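PDB 6BZN: halogenase PltM from Pseudomonas fluorescens, which halogenates phenolic substrates, accepting chloride, bromide or iodide, probably through the FAD-dependent chemistry of flavin halogenases. Local coordinates for residues 218-223 and 312-317. Numbering follows the deposited sequence.
Sequences FFTHML and AVNARE
Met-222 and Leu-223 pair antiparallel with Asn-314 and Val-313, adding the edge strand 313-321 to the mixed sheet of this flavoprotein halogenase. Leu-223 and Val-313 form the hydrogen-bonded pair: Leu-223 N gives to Val-313 O at 2.8 Å, and Val-313 N returns a bond to Leu-223 O at 3.0 Å. Ala-315 N still gives to His-221 O at 2.9 Å, but the pairing stops there, for the buried His-221 N has no partner. The next backbone bond of Phe-219 is with Ile-319, where regular pairing would bring Glu-317, so the edge strand holds two extra residues. Water 1 spans this irregular part, donating to the carbonyl oxygens of Phe-219 and Glu-317.

Beta-branched Val-313 suits the strand and lays CG2 against Leu-223 CB at 3.9 Å. The extended, flexible chain of Met-222 brings SD 4.3 Å from Ala-312 CB and touches Phe-309 and Phe-295. Thr-220 turns its hydroxyl anti to the backbone N (chi1 -167°), which sets it beside the amide of Asn-314. A leucine in place of Asn-314 would probably take from the Thr-220 hydroxyl its close amide neighbour and press an apolar branch on His-221 O.

Arg-316 suits its place because its aliphatic part lies along His-221, CD 3.9 Å from His-221 CB, while its guanidinium still reaches Phe-60 in a cation-pi contact. Phe-60 also meets the imidazole edge-to-face. Glu-64 holds His-221 NE2, while water 2 lies 2.8 Å from His-221 ND1 and accepts from Arg-316 NH1.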
loop_
_atom_site.group_PDB
_atom_site.type_symbol
_atom_site.label_atom_id
_atom_site.label_comp_id
_atom_site.label_asym_id
_atom_site.label_seq_id
_atom_site.Cartn_x
_atom_site.Cartn_y
_atom_site.Cartn_z
ATOM N N PHE A 218 3.170 10.411 11.793
ATOM C CA PHE A 218 3.002 11.847 11.599
ATOM C C PHE A 218 3.245 12.128 10.118
ATOM O O PHE A 218 4.299 11.737 9.594
ATOM C CB PHE A 218 4.053 12.642 12.354
ATOM C CG PHE A 218 4.023 12.504 13.859
ATOM C CD1 PHE A 218 4.638 11.430 14.482
ATOM C CD2 PHE A 218 3.494 13.519 14.647
ATOM C CE1 PHE A 218 4.675 11.327 15.863
ATOM C CE2 PHE A 218 3.513 13.429 16.030
ATOM C CZ PHE A 218 4.111 12.331 16.643
ATOM N N PHE A 219 2.328 12.810 9.441
ATOM C CA PHE A 219 2.501 13.069 8.016
ATOM C C PHE A 219 1.953 14.405 7.544
ATOM O O PHE A 219 1.013 14.972 8.125
ATOM C CB PHE A 219 1.927 11.932 7.163
ATOM C CG PHE A 219 0.536 11.513 7.550
ATOM C CD1 PHE A 219 0.332 10.620 8.597
ATOM C CD2 PHE A 219 -0.562 12.019 6.887
ATOM C CE1 PHE A 219 -0.950 10.232 8.968
ATOM C CE2 PHE A 219 -1.846 11.628 7.244
ATOM C CZ PHE A 219 -2.039 10.730 8.282
ATOM N N THR A 220 2.573 14.904 6.482
ATOM C CA THR A 220 2.205 16.185 5.905
ATOM C C THR A 220 2.796 16.297 4.495
ATOM O O THR A 220 3.498 15.385 4.022
ATOM C CB THR A 220 2.679 17.365 6.802
ATOM O OG1 THR A 220 2.045 18.572 6.378
ATOM C CG2 THR A 220 4.194 17.561 6.746
ATOM N N HIS A 221 2.525 17.423 3.852
ATOM C CA HIS A 221 3.169 17.785 2.615
ATOM C C HIS A 221 3.937 19.092 2.802
ATOM O O HIS A 221 3.458 20.008 3.471
ATOM C CB HIS A 221 2.147 17.974 1.494
ATOM C CG HIS A 221 1.568 16.704 0.954
ATOM N ND1 HIS A 221 0.575 16.702 -0.004
ATOM C CD2 HIS A 221 1.829 15.407 1.227
ATOM C CE1 HIS A 221 0.271 15.454 -0.315
ATOM N NE2 HIS A 221 1.026 14.648 0.409
ATOM N N MET A 222 5.114 19.168 2.180
ATOM C CA MET A 222 6.010 20.316 2.339
ATOM C C MET A 222 6.505 20.879 1.031
ATOM O O MET A 222 6.618 20.167 0.017
ATOM C CB MET A 222 7.225 19.942 3.183
ATOM C CG MET A 222 6.898 19.433 4.578
ATOM S SD MET A 222 8.415 19.378 5.548
ATOM C CE MET A 222 7.810 18.581 7.026
ATOM N N LEU A 223 6.841 22.166 1.076
ATOM C CA LEU A 223 7.540 22.851 -0.005
ATOM C C LEU A 223 9.016 22.967 0.297
ATOM O O LEU A 223 9.423 22.991 1.459
ATOM C CB LEU A 223 7.034 24.283 -0.151
ATOM C CG LEU A 223 5.604 24.434 -0.621
ATOM C CD1 LEU A 223 5.039 25.784 -0.191
ATOM C CD2 LEU A 223 5.595 24.268 -2.132
ATOM N N ALA A 312 12.847 24.161 4.118
ATOM C CA ALA A 312 11.511 23.596 3.873
ATOM C C ALA A 312 10.440 24.342 4.665
ATOM O O ALA A 312 10.706 24.846 5.750
ATOM C CB ALA A 312 11.473 22.116 4.229
ATOM N N VAL A 313 9.233 24.408 4.123
ATOM C CA VAL A 313 8.072 24.879 4.892
ATOM C C VAL A 313 6.914 23.926 4.724
ATOM O O VAL A 313 6.667 23.385 3.635
ATOM C CB VAL A 313 7.603 26.309 4.512
ATOM C CG1 VAL A 313 8.607 27.343 5.003
ATOM C CG2 VAL A 313 7.399 26.453 3.023
ATOM N N ASN A 314 6.183 23.765 5.809
ATOM C CA ASN A 314 5.028 22.900 5.841
ATOM C C ASN A 314 3.905 23.549 5.054
ATOM O O ASN A 314 3.677 24.737 5.208
ATOM C CB ASN A 314 4.615 22.674 7.296
ATOM C CG ASN A 314 3.920 21.370 7.501
ATOM O OD1 ASN A 314 3.573 20.686 6.537
ATOM N ND2 ASN A 314 3.678 21.020 8.751
ATOM N N ALA A 315 3.253 22.786 4.175
ATOM C CA ALA A 315 2.152 23.287 3.337
ATOM C C ALA A 315 0.776 22.858 3.811
ATOM O O ALA A 315 -0.219 23.206 3.182
ATOM C CB ALA A 315 2.346 22.832 1.900
ATOM N N ARG A 316 0.732 22.051 4.865
ATOM C CA ARG A 316 -0.506 21.598 5.499
ATOM C C ARG A 316 -0.260 21.509 7.003
ATOM O O ARG A 316 0.893 21.572 7.451
ATOM C CB ARG A 316 -0.855 20.152 5.112
ATOM C CG ARG A 316 -0.687 19.705 3.686
ATOM C CD ARG A 316 -1.157 18.258 3.564
ATOM N NE ARG A 316 -2.509 18.146 4.091
ATOM C CZ ARG A 316 -3.611 18.572 3.472
ATOM N NH1 ARG A 316 -3.560 19.097 2.238
ATOM N NH2 ARG A 316 -4.776 18.463 4.089
ATOM N N GLU A 317 -1.322 21.274 7.767
ATOM C CA GLU A 317 -1.169 20.871 9.165
ATOM C C GLU A 317 -0.686 19.429 9.211
ATOM O O GLU A 317 -1.122 18.594 8.408
ATOM C CB GLU A 317 -2.493 20.987 9.938
ATOM C CG GLU A 317 -3.065 22.398 9.987
ATOM C CD GLU A 317 -2.054 23.456 10.425
ATOM O OE1 GLU A 317 -1.535 23.347 11.560
ATOM O OE2 GLU A 317 -1.779 24.398 9.626
HETATM O O HOH W 1 -1.160 16.481 6.815
HETATM O O HOH W 2 -1.393 18.623 0.108
#